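Local coordinates for probable signal peptide protein (Ralstonia solanacearum, PDB 2QGU), which binds a phospholipid and probably carries phospholipids across the periplasm, at residues L43-G48 with F61-Q66; D49-L52 with Q58-F61. The protein carries 13 engineered substitutions. One frame throughout, in Å; residues are numbered along the deposited sequence.

Overall arrangement
Both contacts lie on helix 57-67, and their centres are about 7 Å apart. Along the chain, helix 31-47 comes first, then the short helix 50-53, then helix 57-67. Contact 1 joins the end of the first helix to the third. Contact 2 joins the second to the third. The two contacts share Phe61 and meet through Leu52, whose side chain packs on both Ile46 and Leu63. Together they fold the chain back on itself at one end of this MlaC-family domain. The bound phosphatidylethanolamine lies close by and touches Val64, so this group of helices borders the lipid pocket.

Contact 1: L43-G48 with F61-Q66; sequences LATIKG and FQLVDQ
Leu63 reaches across from helix 57-67 and spreads its two methyl groups over Thr45 and Ile46 at the end of helix 31-47. Its CB points at the other helix and packs against Leu52 of the short helix 50-53. CG lies anti to the backbone N (chi1 169°), which carries the branch point outward. From there the chain forks. CD1 goes to Thr45, where it meets CG2 at 3.7 Å and CB of Thr45 at 3.8 Å. CD2 goes to Ile46, with 3.8 Å to Ile46 CG1 and 4.0 Å to Ile46 CD1. The two neighbours are met in different ways. Thr45 and Leu63 run past each other in opposite directions. Ile46 and Leu63 cross at about a right angle.

The nearest CA atoms, those of Thr45 and Leu63, are 7.7 Å apart, and the contact is made by side chains alone. It packs two helices of the MlaC domain, a member of the NTF2 clan, together near the lipid pocket. The connection between these helices is itself mostly helical. No hydrogen bond crosses the contact. Thr45 offers carbon to Leu63, because its CG2 is anti to the backbone N. Its hydroxyl is engaged within its own helix, where OG1 is hydrogen-bonded to Asp41 O.

Ile46 is buried and has further apolar neighbours in Leu52, Leu113 of helix 91-114 and Val116. Its carbonyl oxygen is hydrogen-bonded to Arg53 NE, which ties the helix end to the following short helix. The side chain of Ile46 is about 6 Å from the bound phosphatidylethanolamine. One residue on from Leu63, Val64 touches the lipid itself.

Contact 2: D49-L52 with Q58-F61; sequences DPDL and QKVF. Engineered in segment 49-52: Pro50 (natural residue Ser).
Asp49 OD1 is gripped by three donors, two backbone N-H groups and a water, while Lys59 lies across the same carboxylate. Asp49 is the N-cap of helix 50-53. Its OD1 accepts from Asp51 N at 2.9 Å and from Leu52 N at 3.3 Å. Both bonds are weak, and the one from Asp51 is clearly bent (129°). The water donates to Asp49 OD1 at 2.7 Å and also to Asp51 OD2. It accepts a weak bond from Lys59 NZ, so it links the start of this helix to helix 57-67. Lys59 NZ is 4.7 Å from Asp51 OD2 and about as far from Asp49 OD2, so neither carboxylate pairs with it directly. The two nearby carboxylates would probably still favour a charged lysine.

Lys59 is extended as far as CE and then bends at its last torsion (chi4 -63°), which turns NZ to the water. Its CD packs on Asp51 CB at 3.7 Å. The same CD also lies near Asp49 OD2, as Lys59 crosses Asp49 at about a right angle.

The buried side is apolar. Leu52 and Val60 cross at about a right angle, and Val60 also touches Ile106 of helix 91-114. Leu52 CG and CD2 both lie 3.9 Å from Val60 CG2, while Leu52 CD1 sits 3.6 Å from Lys59 O.

Contact 1: L43-G48 with F61-Q66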
# COMPACT_ATOMS: atom_id res chain seq x y z
N LEU A 43 -3.48 9.81 -9.51
CA LEU A 43 -4.38 10.97 -9.42
C LEU A 43 -5.01 11.31 -10.77
O LEU A 43 -6.22 11.51 -10.85
CB LEU A 43 -3.66 12.19 -8.82
CG LEU A 43 -3.26 12.09 -7.34
CD1 LEU A 43 -2.39 13.26 -6.96
CD2 LEU A 43 -4.49 12.02 -6.43
N ALA A 44 -4.20 11.35 -11.82
CA ALA A 44 -4.69 11.68 -13.16
C ALA A 44 -5.69 10.65 -13.67
O ALA A 44 -6.70 11.00 -14.29
CB ALA A 44 -3.54 11.81 -14.14
N THR A 45 -5.41 9.37 -13.41
CA THR A 45 -6.30 8.29 -13.82
C THR A 45 -7.68 8.41 -13.16
O THR A 45 -8.71 8.33 -13.83
CB THR A 45 -5.67 6.91 -13.56
OG1 THR A 45 -4.40 6.83 -14.23
CG2 THR A 45 -6.58 5.79 -14.08
N ILE A 46 -7.69 8.63 -11.84
CA ILE A 46 -8.95 8.82 -11.11
C ILE A 46 -9.73 10.02 -11.67
O ILE A 46 -10.94 9.92 -11.93
CB ILE A 46 -8.72 8.99 -9.58
CG1 ILE A 46 -8.08 7.73 -8.99
CG2 ILE A 46 -10.05 9.29 -8.88
CD1 ILE A 46 -7.52 7.93 -7.59
N LYS A 47 -9.05 11.14 -11.85
CA LYS A 47 -9.71 12.37 -12.31
C LYS A 47 -10.32 12.22 -13.71
O LYS A 47 -11.32 12.87 -14.03
CB LYS A 47 -8.75 13.56 -12.24
CG LYS A 47 -8.41 13.99 -10.81
CD LYS A 47 -7.30 15.03 -10.79
CE LYS A 47 -6.75 15.22 -9.38
NZ LYS A 47 -5.61 16.18 -9.39
N GLY A 48 -9.74 11.33 -14.52
CA GLY A 48 -10.23 11.08 -15.87
C GLY A 48 -11.30 10.00 -16.02
O GLY A 48 -11.81 9.78 -17.12
N PHE A 61 -9.58 -1.78 -8.14
CA PHE A 61 -8.61 -2.87 -8.17
C PHE A 61 -7.72 -2.78 -9.41
O PHE A 61 -6.52 -2.95 -9.32
CB PHE A 61 -9.31 -4.23 -8.11
CG PHE A 61 -9.56 -4.74 -6.72
CD1 PHE A 61 -8.79 -5.79 -6.20
CD2 PHE A 61 -10.55 -4.18 -5.92
CE1 PHE A 61 -9.01 -6.27 -4.92
CE2 PHE A 61 -10.77 -4.65 -4.62
CZ PHE A 61 -10.01 -5.70 -4.13
N GLN A 62 -8.34 -2.51 -10.56
CA GLN A 62 -7.59 -2.39 -11.81
C GLN A 62 -6.63 -1.20 -11.79
O GLN A 62 -5.50 -1.31 -12.27
CB GLN A 62 -8.55 -2.37 -13.01
CG GLN A 62 -9.27 -3.71 -13.20
CD GLN A 62 -10.51 -3.63 -14.08
OE1 GLN A 62 -11.07 -2.56 -14.30
NE2 GLN A 62 -10.95 -4.79 -14.57
N LEU A 63 -7.07 -0.08 -11.20
CA LEU A 63 -6.21 1.09 -10.98
C LEU A 63 -4.96 0.73 -10.18
O LEU A 63 -3.85 1.10 -10.55
CB LEU A 63 -6.98 2.20 -10.26
CG LEU A 63 -6.22 3.41 -9.69
CD1 LEU A 63 -5.87 4.40 -10.78
CD2 LEU A 63 -7.02 4.09 -8.61
N VAL A 64 -5.16 -0.00 -9.09
CA VAL A 64 -4.05 -0.41 -8.24
C VAL A 64 -3.10 -1.35 -9.00
O VAL A 64 -1.89 -1.16 -8.97
CB VAL A 64 -4.54 -1.03 -6.91
CG1 VAL A 64 -3.38 -1.62 -6.13
CG2 VAL A 64 -5.26 0.02 -6.07
N ASP A 65 -3.66 -2.33 -9.69
CA ASP A 65 -2.85 -3.28 -10.45
C ASP A 65 -2.04 -2.62 -11.56
O ASP A 65 -0.89 -2.99 -11.79
CB ASP A 65 -3.73 -4.38 -11.05
CG ASP A 65 -4.10 -5.42 -10.03
OD1 ASP A 65 -3.43 -5.49 -8.98
OD2 ASP A 65 -5.06 -6.18 -10.29
N GLN A 66 -2.63 -1.64 -12.23
CA GLN A 66 -1.98 -1.02 -13.38
C GLN A 66 -1.06 0.14 -13.02
O GLN A 66 -0.03 0.35 -13.66
CB GLN A 66 -3.01 -0.55 -14.40
CG GLN A 66 -3.83 -1.67 -15.03
CD GLN A 66 -5.12 -1.15 -15.63
OE1 GLN A 66 -5.26 0.05 -15.91
NE2 GLN A 66 -6.08 -2.05 -15.84

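Contact 2: D49-L52 with Q58-F61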
# COMPACT_ATOMS: atom_id res chain seq x y z
N ASP A 49 -11.65 9.33 -14.91
CA ASP A 49 -12.59 8.21 -14.95
C ASP A 49 -13.78 8.42 -14.00
O ASP A 49 -13.67 8.14 -12.81
CB ASP A 49 -11.87 6.89 -14.63
CG ASP A 49 -12.76 5.65 -14.79
OD1 ASP A 49 -13.97 5.79 -15.06
OD2 ASP A 49 -12.24 4.52 -14.65
N PRO A 50 -14.92 8.90 -14.54
CA PRO A 50 -16.11 9.08 -13.71
C PRO A 50 -16.65 7.79 -13.08
O PRO A 50 -17.27 7.85 -12.02
CB PRO A 50 -17.15 9.68 -14.67
CG PRO A 50 -16.59 9.54 -16.02
CD PRO A 50 -15.12 9.34 -15.93
N ASP A 51 -16.41 6.65 -13.72
CA ASP A 51 -16.88 5.37 -13.19
C ASP A 51 -16.13 4.99 -11.93
O ASP A 51 -16.72 4.50 -10.96
CB ASP A 51 -16.76 4.26 -14.24
CG ASP A 51 -17.58 4.53 -15.49
OD1 ASP A 51 -18.66 5.15 -15.39
OD2 ASP A 51 -17.13 4.12 -16.58
N LEU A 52 -14.82 5.23 -11.93
CA LEU A 52 -14.02 5.03 -10.72
C LEU A 52 -14.47 6.00 -9.62
O LEU A 52 -14.70 5.59 -8.49
CB LEU A 52 -12.53 5.15 -11.00
CG LEU A 52 -11.63 4.51 -9.94
CD1 LEU A 52 -10.34 4.01 -10.56
CD2 LEU A 52 -11.34 5.47 -8.79
N GLN A 58 -14.33 -2.74 -8.91
CA GLN A 58 -13.52 -3.48 -9.87
C GLN A 58 -12.49 -2.57 -10.52
O GLN A 58 -11.32 -2.94 -10.66
CB GLN A 58 -14.39 -4.18 -10.93
CG GLN A 58 -13.58 -4.98 -11.96
CD GLN A 58 -12.89 -6.20 -11.35
OE1 GLN A 58 -13.44 -7.30 -11.38
NE2 GLN A 58 -11.70 -6.00 -10.79
N LYS A 59 -12.91 -1.36 -10.90
CA LYS A 59 -12.02 -0.39 -11.50
C LYS A 59 -10.94 0.13 -10.54
O LYS A 59 -9.84 0.46 -10.98
CB LYS A 59 -12.82 0.74 -12.15
CG LYS A 59 -13.61 0.27 -13.36
CD LYS A 59 -14.41 1.38 -14.00
CE LYS A 59 -15.09 0.89 -15.26
NZ LYS A 59 -14.12 0.46 -16.31
N VAL A 60 -11.26 0.19 -9.25
CA VAL A 60 -10.25 0.57 -8.25
C VAL A 60 -9.17 -0.51 -8.15
O VAL A 60 -7.98 -0.20 -8.09
CB VAL A 60 -10.89 0.85 -6.86
CG1 VAL A 60 -9.81 1.09 -5.82
CG2 VAL A 60 -11.80 2.05 -6.93
N PHE A 61 -9.58 -1.78 -8.14
CA PHE A 61 -8.61 -2.87 -8.17
C PHE A 61 -7.72 -2.78 -9.41
O PHE A 61 -6.52 -2.95 -9.32
CB PHE A 61 -9.31 -4.23 -8.11
CG PHE A 61 -9.56 -4.74 -6.72
CD1 PHE A 61 -8.79 -5.79 -6.20
CD2 PHE A 61 -10.55 -4.18 -5.92
CE1 PHE A 61 -9.01 -6.27 -4.92
CE2 PHE A 61 -10.77 -4.65 -4.62
CZ PHE A 61 -10.01 -5.70 -4.13
O HOH W 1 -14.42 3.84 -16.81